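Local atomic coordinates of ESX-1 secretion-associated protein EspB (Mycobacterium marinum, PDB entry 7P0Z), a protein that is secreted with the ESX-1 (type VII) system of mycobacteria and assembles into a seven-subunit ring, probably forming a channel-like structure for protein transport. Residues R171-F175 against E187-Q193; N57-Y61 against V274-P279; M27-P31 against G157-F161; A20-E24 against L72-R77; S206-Q210 against L271-N275. All blocks are in the same frame, centred on the assembly; numbering follows the deposited sequence.

Overall arrangement
Contacts 1, 2 and 4 are buried, contact 3 is partly buried and contact 5 lies at the surface. Contacts 1 and 4 sit together near one end of the elongated helical chain. Contact 1 joins a carboxylate-to-backbone hydrogen bond with Met-aromatic packing. Salt bridges run inside contact 4 and from Arg173 of contact 1 to Glu22 of contact 4. Contacts 2, 3 and 5 lie nearer the middle. Contacts 2 and 4 share helix 42-81, contacts 1 and 5 share helix 181-224, and contacts 2 and 5 share Val274 and Asn275. Proline against aromatic rings dominates contacts 2 and 3. Contact 5 adds loose apolar packing to one hydrogen bond from a side-chain amide to a backbone carbonyl.

Contact 1: R171-F175 against E187-Q193; sequences RFRIF and EASMDQQ
The carboxylate of Glu187 reaches out of a helix to take a backbone N-H of the loop 171-175. Phe175 N donates to Glu187 OE2 at 3.0 Å, and the bond is nearly straight (172°). The oxygen is met on its anti side, slightly out of the carboxylate plane. The same OE2 forms a salt bridge with Arg67 of a neighbouring subunit, so one oxygen of the buried Glu187 joins a loop, a helix and a second chain. This pairing would probably favour the charged carboxylate. Glu187 and Phe175 run antiparallel alongside each other, the carboxylate 12° from the ring plane. Glu187 CG lies 3.5 Å from Phe175 CD2.

Met190 touches both phenylalanines. Its chain bends at the last torsion (chi3 -66°), which brings the methyl to Phe175: CE is 3.4 Å from CZ. The sulfur lies obliquely to that ring, a Met-aromatic contact. Phe172 packs on the base of the methionine, with CD1 4.0 Å from Met190 CB. Further along, Phe172 CE1 meets Gln193 CB at 3.6 Å. Arg171 CG lies over the ring face opposite the one that Gln193 approaches.

The contact pins the loop after helix 149-166 onto helix 181-224. Helix 13-23 touches Phe172 through Val23 and Phe175 through Arg19. Helix 42-81 adds Leu76 against Phe175 and Leu72 against Met190.

Contact 2: N57-Y61 against V274-P279; sequences NVRLY and VNPPKP
Asn57 begins the contact with its backbone: its carbonyl O lies 3.8 Å from Pro276 CG. Its CB points toward the loop and comes within 4.5 Å of Pro276 CD. Val58 follows with one methyl. CG2 stands anti to the carbonyl carbon, and this turns it to face two apolar partners, 4.3 Å from Val274 CG1 and 4.2 Å from Pro276 CG. Val58 also touches Trp158 of helix 149-166.

Tyr61, one turn further on, carries most of the contact. The Pro276 and Tyr61 side chains run at about a right angle to each other. Pro276 CB sits over the face, 4.0 Å from the ring centroid and 28° off the normal, a CH-pi contact. Pro276 CG comes to 3.5 Å from Tyr61 CD1. The carbonyl O of Pro276 also lies above the ring, displaced toward the rim and 3.4 Å from CE2. Lys278 meets the edge instead: its CA is 3.6 Å from Tyr61 CE2, close to the ring plane. Pro279 CD is a more distant edge neighbour.

The extended, proline-rich segment 274-279 packs against both helix 42-81 and helix 181-224, where Met200 touches both Tyr61 and Pro276. Pro277 O accepts a hydrogen bond from Trp196 NE1. Against residues 57-61 the loop relies on shape and CH-pi contact. The prolines have no backbone N-H to satisfy, which suits them to this buried, largely apolar groove.

Contact 3: M27-P31 against G157-F161; sequences MATPP and GWNNF
Pro31 sets its CD-CG edge over the face of the Trp158 indole, its ring tilted away from it. Its CD stands 3.5 Å from the centroid of the six-membered ring and only 3° off the normal, an almost vertical CH-pi contact. Its CG covers the middle of the indole, 3.5 Å from Trp158 CE2. This proline-aromatic packing joins the extended loop that follows helix 13-23, in the PE domain, to helix 149-166, in the PPE domain.

Pro31 CG also reaches the backbone of the helix, 3.6 Å from Gly157 C. Gly157 has no side chain, and Pro31 packs directly on its backbone. Pro30 touches the indole less directly, with its CB near Trp158 CH2.

Phe161, one turn beyond Gly157, takes the next part of the loop. With CG anti to the backbone N (chi1 -167°), the ring reaches along the loop and lies side by side with Pro30. Pro30 CA sits over one face, 3.8 Å from the ring centroid, and makes a second CH-pi contact. Ala28 approaches that ring differently, with its carbonyl at the edge near the ring plane. The helix side of the contact is backed by Leu62 of helix 42-81 against Phe161 and by Leu207 of helix 181-224 against Trp158. Arg59 NH1 donates a hydrogen bond to Pro31 O. Ala28 O lies 3.3 Å from Phe161 CE1.

Contact 4: A20-E24 against L72-R77; sequences ADEVE and LATSLR
Arg77 reaches from helix 42-81 across Ala20 to two acids at the end of helix 13-23. Its CB starts the chain with CG anti to the carbonyl carbon (chi1 -67°), and the chain runs extended from CG to NE. CG passes 4.0 Å from Ala20 CB. NE continues over the same methyl, which lies against one face of the guanidinium, displaced toward its rim. CZ lies 3.7 Å from Glu24 OE2, and NH1 is also near that oxygen. NH2 makes both salt bridges: 2.7 Å to Asp21 OD1 and 2.8 Å to Glu24 OE2. Both acceptors lie near the guanidinium plane. Asp21 OD1 is met nearly along its C-O axis, while Glu24 OE2 is approached from above its carboxylate plane.

The two helices, both in the PE domain, pack through Ala20 and Ala73, flanked by Val23, Leu72 and Leu76. Ala20 and Ala73 have CA atoms only 4.6 Å apart. Ala73 CB sits 3.5 Å from Ala20 O, and Ala20 CB touches Leu76 CB. Val23 spreads its methyls: CG2 meets Leu72 CD2 at 3.6 Å, and CG1 lies against Ala73 CB. From loop 171-175, Phe172 packs on Val23 and Arg171 NH1 donates a hydrogen bond to Val23 O.

Contact 5: S206-Q210 against L271-N275; sequences SLAKQ and LEPVN
Gln210 stretches from helix 181-224 toward an extended loop and points its amide nitrogen at a backbone carbonyl. Both segments belong to the PPE domain. The loop follows helix 244-268 and returns along the helical bundle, so this contact ties the chain's returning tail to the long helix.

The glutamine leaves its helix with CG anti to the carbonyl carbon (chi1 -74°) and stays extended beyond CG. This directs its amide to the carbonyl of Glu272. NE2 donates to Glu272 O at 3.2 Å, with a nearly straight N-H...O angle of 171°. The bond uses a lone pair in the carbonyl plane, and the acceptor also lies almost in the amide plane of Gln210. The direction of the bond and the setting of both flat groups are therefore well matched, although it is rather long.

Leu271 points toward the helix and covers one face of the amide, its CB 4.1 Å from Gln210 NE2. The Glu272 side chain behaves differently. Its CB lies close to the amide plane, 3.9 Å from Gln210 NE2, but the chain bends at chi2 and its carboxylate leads away from the helix.

Val274 points toward the helix and offers its CG2 methyl to several residues at once. The methyl lies on the other side of the amide plane from Leu271, 4.4 Å from Gln210 OE1. Ser206 stands near it too, with its hydroxyl held by Leu203 O within the helix. Leu51 of helix 42-81 touches Gln210, and Gln50 touches Leu271. The apolar side of the contact closes with Leu207 CD1 at 4.3 Å from Val274 CG2.

Contact 1: R171-F175 against E187-Q193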
# COMPACT_ATOMS: atom_id res chain seq x y z
N ARG A 171 -4.17 -38.08 -5.79
CA ARG A 171 -5.45 -38.66 -5.45
C ARG A 171 -6.62 -37.74 -5.71
O ARG A 171 -7.76 -38.16 -5.54
CB ARG A 171 -5.46 -39.08 -3.98
CG ARG A 171 -5.31 -37.93 -3.04
CD ARG A 171 -5.34 -38.40 -1.62
NE ARG A 171 -4.16 -39.16 -1.23
CZ ARG A 171 -4.15 -40.02 -0.22
NH1 ARG A 171 -5.24 -40.24 0.47
NH2 ARG A 171 -3.04 -40.66 0.08
N PHE A 172 -6.40 -36.50 -6.12
CA PHE A 172 -7.50 -35.61 -6.43
C PHE A 172 -7.58 -35.24 -7.89
O PHE A 172 -8.32 -34.33 -8.24
CB PHE A 172 -7.41 -34.33 -5.61
CG PHE A 172 -7.30 -34.55 -4.17
CD1 PHE A 172 -8.30 -35.18 -3.48
CD2 PHE A 172 -6.19 -34.13 -3.49
CE1 PHE A 172 -8.20 -35.38 -2.14
CE2 PHE A 172 -6.09 -34.31 -2.15
CZ PHE A 172 -7.10 -34.94 -1.47
N ARG A 173 -6.85 -35.93 -8.75
CA ARG A 173 -6.91 -35.63 -10.17
C ARG A 173 -8.30 -35.89 -10.72
O ARG A 173 -9.11 -36.61 -10.15
CB ARG A 173 -5.89 -36.46 -10.92
CG ARG A 173 -6.24 -37.89 -10.98
CD ARG A 173 -5.11 -38.67 -11.52
NE ARG A 173 -5.43 -40.09 -11.52
CZ ARG A 173 -5.32 -40.87 -10.46
NH1 ARG A 173 -4.92 -40.37 -9.31
NH2 ARG A 173 -5.63 -42.14 -10.54
N ILE A 174 -8.58 -35.25 -11.86
CA ILE A 174 -9.82 -35.47 -12.58
C ILE A 174 -9.93 -36.91 -13.05
O ILE A 174 -8.96 -37.65 -13.11
CB ILE A 174 -9.90 -34.50 -13.76
CG1 ILE A 174 -8.73 -34.79 -14.69
CG2 ILE A 174 -9.88 -33.08 -13.30
CD1 ILE A 174 -8.79 -34.03 -15.94
N PHE A 175 -11.15 -37.29 -13.41
CA PHE A 175 -11.40 -38.64 -13.87
C PHE A 175 -11.12 -38.75 -15.36
O PHE A 175 -11.29 -37.80 -16.11
CB PHE A 175 -12.84 -39.03 -13.59
CG PHE A 175 -13.22 -38.91 -12.17
CD1 PHE A 175 -12.81 -39.85 -11.25
CD2 PHE A 175 -14.00 -37.87 -11.74
CE1 PHE A 175 -13.16 -39.74 -9.94
CE2 PHE A 175 -14.36 -37.76 -10.42
CZ PHE A 175 -13.94 -38.69 -9.52
N GLU A 187 -15.51 -33.90 -8.81
CA GLU A 187 -14.25 -33.27 -9.16
C GLU A 187 -14.09 -31.94 -8.45
O GLU A 187 -12.99 -31.61 -7.99
CB GLU A 187 -14.16 -33.10 -10.66
CG GLU A 187 -13.72 -34.36 -11.33
CD GLU A 187 -13.78 -34.28 -12.81
OE1 GLU A 187 -14.32 -33.29 -13.32
OE2 GLU A 187 -13.30 -35.20 -13.47
N ALA A 188 -15.15 -31.16 -8.35
CA ALA A 188 -15.07 -29.91 -7.60
C ALA A 188 -14.75 -30.17 -6.14
O ALA A 188 -13.95 -29.46 -5.52
CB ALA A 188 -16.36 -29.13 -7.73
N SER A 189 -15.35 -31.20 -5.57
CA SER A 189 -15.07 -31.53 -4.19
C SER A 189 -13.62 -31.99 -4.00
O SER A 189 -12.95 -31.57 -3.05
CB SER A 189 -16.05 -32.59 -3.71
OG SER A 189 -15.90 -32.85 -2.34
N MET A 190 -13.12 -32.84 -4.89
CA MET A 190 -11.72 -33.25 -4.80
C MET A 190 -10.79 -32.07 -4.98
O MET A 190 -9.74 -32.00 -4.33
CB MET A 190 -11.40 -34.32 -5.82
CG MET A 190 -11.95 -35.65 -5.48
SD MET A 190 -11.25 -36.86 -6.58
CE MET A 190 -12.00 -36.29 -8.09
N ASP A 191 -11.14 -31.15 -5.85
CA ASP A 191 -10.33 -29.96 -6.03
C ASP A 191 -10.27 -29.15 -4.74
O ASP A 191 -9.22 -28.61 -4.38
CB ASP A 191 -10.91 -29.14 -7.17
CG ASP A 191 -10.16 -27.88 -7.41
OD1 ASP A 191 -9.18 -27.90 -8.18
OD2 ASP A 191 -10.54 -26.84 -6.83
N GLN A 192 -11.39 -29.04 -4.04
CA GLN A 192 -11.39 -28.34 -2.77
C GLN A 192 -10.50 -29.04 -1.75
O GLN A 192 -9.76 -28.39 -1.00
CB GLN A 192 -12.80 -28.23 -2.24
CG GLN A 192 -13.60 -27.21 -2.93
CD GLN A 192 -14.99 -27.15 -2.39
OE1 GLN A 192 -15.66 -28.16 -2.29
NE2 GLN A 192 -15.42 -25.97 -2.00
N GLN A 193 -10.58 -30.36 -1.68
CA GLN A 193 -9.71 -31.08 -0.77
C GLN A 193 -8.25 -30.85 -1.12
O GLN A 193 -7.40 -30.72 -0.24
CB GLN A 193 -10.01 -32.57 -0.79
CG GLN A 193 -11.37 -32.96 -0.27
CD GLN A 193 -11.74 -32.32 1.05
OE1 GLN A 193 -12.74 -31.61 1.14
NE2 GLN A 193 -10.95 -32.56 2.07

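Contact 2: N57-Y61 against V274-P279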
# COMPACT_ATOMS: atom_id res chain seq x y z
N ASN A 57 -1.92 -28.37 17.06
CA ASN A 57 -3.11 -27.89 16.37
C ASN A 57 -3.11 -28.33 14.91
O ASN A 57 -4.16 -28.69 14.36
CB ASN A 57 -3.19 -26.38 16.52
CG ASN A 57 -3.64 -25.98 17.90
OD1 ASN A 57 -3.72 -26.81 18.80
ND2 ASN A 57 -3.90 -24.70 18.10
N VAL A 58 -1.95 -28.34 14.28
CA VAL A 58 -1.86 -28.81 12.91
C VAL A 58 -2.21 -30.30 12.84
O VAL A 58 -2.92 -30.74 11.93
CB VAL A 58 -0.48 -28.51 12.33
CG1 VAL A 58 -0.23 -29.32 11.08
CG2 VAL A 58 -0.35 -27.04 12.05
N ARG A 59 -1.72 -31.09 13.79
CA ARG A 59 -2.04 -32.51 13.78
C ARG A 59 -3.54 -32.74 13.93
O ARG A 59 -4.13 -33.60 13.26
CB ARG A 59 -1.26 -33.23 14.87
CG ARG A 59 0.18 -33.47 14.50
CD ARG A 59 0.92 -34.31 15.50
NE ARG A 59 1.12 -33.60 16.75
CZ ARG A 59 2.24 -32.98 17.09
NH1 ARG A 59 3.29 -33.00 16.29
NH2 ARG A 59 2.31 -32.36 18.24
N LEU A 60 -4.18 -31.97 14.80
CA LEU A 60 -5.61 -32.06 14.98
C LEU A 60 -6.37 -31.78 13.68
O LEU A 60 -7.29 -32.52 13.30
CB LEU A 60 -6.03 -31.08 16.06
CG LEU A 60 -7.46 -31.17 16.51
CD1 LEU A 60 -7.62 -32.35 17.42
CD2 LEU A 60 -7.81 -29.90 17.21
N TYR A 61 -6.00 -30.72 12.99
CA TYR A 61 -6.71 -30.44 11.75
C TYR A 61 -6.42 -31.47 10.68
O TYR A 61 -7.25 -31.68 9.78
CB TYR A 61 -6.38 -29.05 11.27
CG TYR A 61 -7.27 -28.07 11.93
CD1 TYR A 61 -6.95 -27.57 13.16
CD2 TYR A 61 -8.45 -27.69 11.35
CE1 TYR A 61 -7.75 -26.70 13.79
CE2 TYR A 61 -9.27 -26.82 11.97
CZ TYR A 61 -8.91 -26.32 13.18
OH TYR A 61 -9.73 -25.45 13.82
N VAL A 274 -0.15 -20.60 14.76
CA VAL A 274 -0.57 -21.14 13.47
C VAL A 274 -1.97 -21.69 13.64
O VAL A 274 -2.14 -22.69 14.34
CB VAL A 274 0.39 -22.23 12.99
CG1 VAL A 274 -0.06 -22.78 11.66
CG2 VAL A 274 1.77 -21.69 12.88
N ASN A 275 -2.97 -21.07 13.02
CA ASN A 275 -4.29 -21.67 13.09
C ASN A 275 -4.70 -22.24 11.75
O ASN A 275 -4.86 -21.50 10.77
CB ASN A 275 -5.37 -20.74 13.61
CG ASN A 275 -5.51 -19.50 12.84
OD1 ASN A 275 -4.69 -19.19 11.99
ND2 ASN A 275 -6.62 -18.82 13.05
N PRO A 276 -4.89 -23.54 11.67
CA PRO A 276 -5.27 -24.17 10.42
C PRO A 276 -6.74 -23.94 10.13
O PRO A 276 -7.57 -24.02 11.05
CB PRO A 276 -4.99 -25.65 10.67
CG PRO A 276 -4.29 -25.70 11.97
CD PRO A 276 -4.68 -24.52 12.73
N PRO A 277 -7.10 -23.67 8.89
CA PRO A 277 -8.52 -23.66 8.54
C PRO A 277 -9.06 -25.06 8.56
O PRO A 277 -8.35 -26.03 8.32
CB PRO A 277 -8.53 -23.07 7.14
CG PRO A 277 -7.23 -23.48 6.59
CD PRO A 277 -6.25 -23.53 7.71
N LYS A 278 -10.33 -25.19 8.87
CA LYS A 278 -10.92 -26.51 8.81
C LYS A 278 -11.12 -26.90 7.36
O LYS A 278 -11.28 -26.05 6.49
CB LYS A 278 -12.24 -26.55 9.54
CG LYS A 278 -13.28 -25.69 8.95
CD LYS A 278 -14.51 -25.83 9.79
CE LYS A 278 -15.02 -27.25 9.71
NZ LYS A 278 -16.24 -27.47 10.51
N PRO A 279 -11.07 -28.19 7.06
CA PRO A 279 -11.20 -28.62 5.68
C PRO A 279 -12.60 -28.37 5.17
O PRO A 279 -13.58 -28.45 5.93
CB PRO A 279 -10.88 -30.12 5.75
CG PRO A 279 -11.13 -30.49 7.16
CD PRO A 279 -10.79 -29.31 7.97

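Contact 3: M27-P31 against G157-F161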
# COMPACT_ATOMS: atom_id res chain seq x y z
N MET A 27 -2.48 -40.72 4.22
CA MET A 27 -1.42 -39.85 3.75
C MET A 27 -0.22 -40.01 4.66
O MET A 27 -0.17 -40.88 5.53
CB MET A 27 -1.90 -38.42 3.65
CG MET A 27 -3.14 -38.29 2.82
SD MET A 27 -3.75 -36.62 2.68
CE MET A 27 -2.75 -36.02 1.34
N ALA A 28 0.78 -39.17 4.47
CA ALA A 28 1.97 -39.23 5.29
C ALA A 28 1.62 -38.98 6.75
O ALA A 28 0.67 -38.27 7.07
CB ALA A 28 2.98 -38.20 4.82
N THR A 29 2.36 -39.59 7.62
CA THR A 29 2.17 -39.34 9.04
C THR A 29 2.95 -38.11 9.45
O THR A 29 4.14 -38.01 9.13
CB THR A 29 2.62 -40.52 9.86
OG1 THR A 29 2.19 -41.72 9.21
CG2 THR A 29 1.99 -40.47 11.18
N PRO A 30 2.34 -37.15 10.12
CA PRO A 30 3.06 -35.97 10.56
C PRO A 30 4.06 -36.30 11.65
O PRO A 30 3.91 -37.31 12.34
CB PRO A 30 1.94 -35.05 11.07
CG PRO A 30 0.87 -35.97 11.44
CD PRO A 30 0.92 -37.11 10.50
N PRO A 31 5.08 -35.48 11.84
CA PRO A 31 6.03 -35.73 12.92
C PRO A 31 5.38 -35.53 14.28
O PRO A 31 4.43 -34.78 14.43
CB PRO A 31 7.13 -34.70 12.69
CG PRO A 31 6.62 -33.78 11.66
CD PRO A 31 5.25 -34.14 11.27
N GLY A 157 11.64 -32.60 10.29
CA GLY A 157 10.45 -33.41 10.22
C GLY A 157 9.30 -32.68 9.55
O GLY A 157 8.61 -33.23 8.70
N TRP A 158 9.12 -31.41 9.89
CA TRP A 158 7.99 -30.72 9.31
C TRP A 158 8.22 -30.33 7.86
O TRP A 158 7.26 -30.30 7.09
CB TRP A 158 7.63 -29.51 10.17
CG TRP A 158 6.84 -29.93 11.34
CD1 TRP A 158 7.27 -30.03 12.62
CD2 TRP A 158 5.49 -30.38 11.34
NE1 TRP A 158 6.28 -30.50 13.42
CE2 TRP A 158 5.17 -30.72 12.67
CE3 TRP A 158 4.52 -30.52 10.36
CZ2 TRP A 158 3.93 -31.19 13.03
CZ3 TRP A 158 3.29 -30.98 10.72
CH2 TRP A 158 3.00 -31.31 12.04
N ASN A 159 9.46 -30.08 7.44
CA ASN A 159 9.72 -29.89 6.02
C ASN A 159 9.48 -31.17 5.24
O ASN A 159 8.94 -31.13 4.13
CB ASN A 159 11.14 -29.41 5.81
CG ASN A 159 11.21 -27.96 5.54
OD1 ASN A 159 10.43 -27.43 4.75
ND2 ASN A 159 12.14 -27.28 6.17
N ASN A 160 9.89 -32.31 5.79
CA ASN A 160 9.59 -33.56 5.12
C ASN A 160 8.09 -33.74 4.97
O ASN A 160 7.62 -34.18 3.93
CB ASN A 160 10.18 -34.73 5.88
CG ASN A 160 11.66 -34.78 5.79
OD1 ASN A 160 12.25 -34.24 4.87
ND2 ASN A 160 12.27 -35.42 6.76
N PHE A 161 7.34 -33.40 6.01
CA PHE A 161 5.89 -33.53 5.92
C PHE A 161 5.31 -32.60 4.87
O PHE A 161 4.41 -33.00 4.12
CB PHE A 161 5.25 -33.27 7.28
CG PHE A 161 3.83 -33.69 7.33
CD1 PHE A 161 3.50 -35.02 7.22
CD2 PHE A 161 2.82 -32.75 7.39
CE1 PHE A 161 2.19 -35.40 7.23
CE2 PHE A 161 1.52 -33.14 7.40
CZ PHE A 161 1.20 -34.46 7.32

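Contact 4: A20-E24 against L72-R77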
# COMPACT_ATOMS: atom_id res chain seq x y z
N ALA A 20 -12.09 -44.05 -5.33
CA ALA A 20 -12.57 -43.94 -3.96
C ALA A 20 -11.60 -44.58 -2.98
O ALA A 20 -11.32 -44.02 -1.92
CB ALA A 20 -13.95 -44.57 -3.81
N ASP A 21 -11.07 -45.74 -3.32
CA ASP A 21 -10.07 -46.32 -2.43
C ASP A 21 -8.80 -45.49 -2.40
O ASP A 21 -8.16 -45.38 -1.36
CB ASP A 21 -9.77 -47.75 -2.82
CG ASP A 21 -10.86 -48.68 -2.40
OD1 ASP A 21 -11.69 -48.28 -1.58
OD2 ASP A 21 -10.89 -49.82 -2.90
N GLU A 22 -8.42 -44.90 -3.53
CA GLU A 22 -7.21 -44.11 -3.56
C GLU A 22 -7.33 -42.82 -2.76
O GLU A 22 -6.34 -42.34 -2.20
CB GLU A 22 -6.83 -43.80 -5.00
CG GLU A 22 -5.54 -43.04 -5.12
CD GLU A 22 -5.14 -42.74 -6.54
OE1 GLU A 22 -5.83 -43.18 -7.47
OE2 GLU A 22 -4.14 -42.02 -6.72
N VAL A 23 -8.52 -42.24 -2.69
CA VAL A 23 -8.61 -40.92 -2.11
C VAL A 23 -8.58 -40.98 -0.59
O VAL A 23 -8.16 -40.02 0.06
CB VAL A 23 -9.86 -40.19 -2.62
CG1 VAL A 23 -11.10 -40.72 -1.98
CG2 VAL A 23 -9.72 -38.70 -2.41
N GLU A 24 -9.02 -42.08 0.00
CA GLU A 24 -9.03 -42.20 1.45
C GLU A 24 -7.90 -43.06 1.96
O GLU A 24 -7.91 -43.44 3.13
CB GLU A 24 -10.36 -42.76 1.92
CG GLU A 24 -10.47 -44.25 1.75
CD GLU A 24 -11.71 -44.82 2.36
OE1 GLU A 24 -12.36 -44.12 3.16
OE2 GLU A 24 -12.04 -45.99 2.07
N LEU A 72 -15.75 -38.23 1.52
CA LEU A 72 -15.68 -38.11 0.07
C LEU A 72 -15.63 -39.48 -0.59
O LEU A 72 -16.27 -39.70 -1.62
CB LEU A 72 -14.47 -37.27 -0.31
CG LEU A 72 -14.06 -37.22 -1.77
CD1 LEU A 72 -15.00 -36.34 -2.55
CD2 LEU A 72 -12.66 -36.69 -1.88
N ALA A 73 -14.88 -40.41 -0.02
CA ALA A 73 -14.84 -41.76 -0.57
C ALA A 73 -16.21 -42.43 -0.50
O ALA A 73 -16.62 -43.12 -1.43
CB ALA A 73 -13.80 -42.60 0.16
N THR A 74 -16.92 -42.23 0.61
CA THR A 74 -18.27 -42.76 0.69
C THR A 74 -19.17 -42.17 -0.38
O THR A 74 -19.95 -42.89 -1.01
CB THR A 74 -18.84 -42.51 2.08
OG1 THR A 74 -17.99 -43.10 3.05
CG2 THR A 74 -20.19 -43.11 2.20
N SER A 75 -19.09 -40.86 -0.59
CA SER A 75 -19.91 -40.27 -1.63
C SER A 75 -19.57 -40.82 -3.00
O SER A 75 -20.45 -41.01 -3.84
CB SER A 75 -19.78 -38.75 -1.62
OG SER A 75 -20.39 -38.21 -0.47
N LEU A 76 -18.29 -41.07 -3.26
CA LEU A 76 -17.92 -41.65 -4.54
C LEU A 76 -18.49 -43.05 -4.70
O LEU A 76 -18.92 -43.43 -5.78
CB LEU A 76 -16.41 -41.68 -4.69
CG LEU A 76 -15.73 -40.34 -4.91
CD1 LEU A 76 -14.25 -40.49 -4.70
CD2 LEU A 76 -16.02 -39.84 -6.28
N ARG A 77 -18.47 -43.84 -3.64
CA ARG A 77 -19.04 -45.18 -3.74
C ARG A 77 -20.53 -45.13 -3.99
O ARG A 77 -21.06 -45.93 -4.76
CB ARG A 77 -18.72 -45.97 -2.49
CG ARG A 77 -17.28 -46.25 -2.39
CD ARG A 77 -16.97 -47.19 -1.31
NE ARG A 77 -15.54 -47.30 -1.17
CZ ARG A 77 -14.84 -46.67 -0.24
NH1 ARG A 77 -15.47 -45.89 0.62
NH2 ARG A 77 -13.53 -46.81 -0.17

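Contact 5: S206-Q210 against L271-N275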
# COMPACT_ATOMS: atom_id res chain seq x y z
N SER A 206 5.61 -23.29 7.09
CA SER A 206 5.81 -22.14 7.95
C SER A 206 6.21 -22.57 9.35
O SER A 206 6.98 -21.88 10.02
CB SER A 206 4.55 -21.29 7.97
OG SER A 206 3.67 -21.73 8.97
N LEU A 207 5.71 -23.71 9.79
CA LEU A 207 6.11 -24.26 11.07
C LEU A 207 7.60 -24.56 11.08
O LEU A 207 8.34 -24.17 12.00
CB LEU A 207 5.30 -25.51 11.32
CG LEU A 207 5.19 -26.07 12.71
CD1 LEU A 207 4.42 -25.07 13.55
CD2 LEU A 207 4.47 -27.38 12.65
N ALA A 208 8.07 -25.26 10.06
CA ALA A 208 9.49 -25.58 9.98
C ALA A 208 10.32 -24.32 9.85
O ALA A 208 11.42 -24.22 10.41
CB ALA A 208 9.77 -26.52 8.82
N LYS A 209 9.80 -23.34 9.13
CA LYS A 209 10.50 -22.09 8.96
C LYS A 209 10.70 -21.39 10.30
O LYS A 209 11.78 -20.87 10.58
CB LYS A 209 9.73 -21.21 7.99
CG LYS A 209 10.40 -19.94 7.70
CD LYS A 209 9.58 -19.07 6.82
CE LYS A 209 10.25 -17.73 6.67
NZ LYS A 209 9.46 -16.77 5.87
N GLN A 210 9.67 -21.38 11.13
CA GLN A 210 9.80 -20.78 12.45
C GLN A 210 10.81 -21.53 13.31
O GLN A 210 11.58 -20.92 14.05
CB GLN A 210 8.46 -20.74 13.16
CG GLN A 210 7.52 -19.72 12.65
CD GLN A 210 6.26 -19.71 13.46
OE1 GLN A 210 5.88 -20.72 14.01
NE2 GLN A 210 5.64 -18.56 13.57
N LEU A 271 6.78 -15.83 18.59
CA LEU A 271 6.33 -16.52 17.39
C LEU A 271 4.84 -16.39 17.19
O LEU A 271 4.07 -16.43 18.14
CB LEU A 271 6.72 -17.99 17.45
CG LEU A 271 8.22 -18.14 17.40
CD1 LEU A 271 8.60 -19.60 17.49
CD2 LEU A 271 8.74 -17.52 16.13
N GLU A 272 4.45 -16.23 15.94
CA GLU A 272 3.05 -16.23 15.60
C GLU A 272 2.44 -17.61 15.83
O GLU A 272 3.06 -18.61 15.51
CB GLU A 272 2.86 -15.83 14.16
CG GLU A 272 3.17 -14.41 13.91
CD GLU A 272 2.02 -13.53 14.28
OE1 GLU A 272 1.09 -13.37 13.46
OE2 GLU A 272 2.03 -13.00 15.40
N PRO A 273 1.24 -17.69 16.37
CA PRO A 273 0.52 -18.96 16.36
C PRO A 273 0.08 -19.32 14.96
O PRO A 273 -0.04 -18.48 14.07
CB PRO A 273 -0.67 -18.69 17.26
CG PRO A 273 -0.86 -17.25 17.19
CD PRO A 273 0.47 -16.63 17.02
N VAL A 274 -0.15 -20.60 14.76
CA VAL A 274 -0.57 -21.14 13.47
C VAL A 274 -1.97 -21.69 13.64
O VAL A 274 -2.14 -22.69 14.34
CB VAL A 274 0.39 -22.23 12.99
CG1 VAL A 274 -0.06 -22.78 11.66
CG2 VAL A 274 1.77 -21.69 12.88
N ASN A 275 -2.97 -21.07 13.02
CA ASN A 275 -4.29 -21.67 13.09
C ASN A 275 -4.70 -22.24 11.75
O ASN A 275 -4.86 -21.50 10.77
CB ASN A 275 -5.37 -20.74 13.61
CG ASN A 275 -5.51 -19.50 12.84
OD1 ASN A 275 -4.69 -19.19 11.99
ND2 ASN A 275 -6.62 -18.82 13.05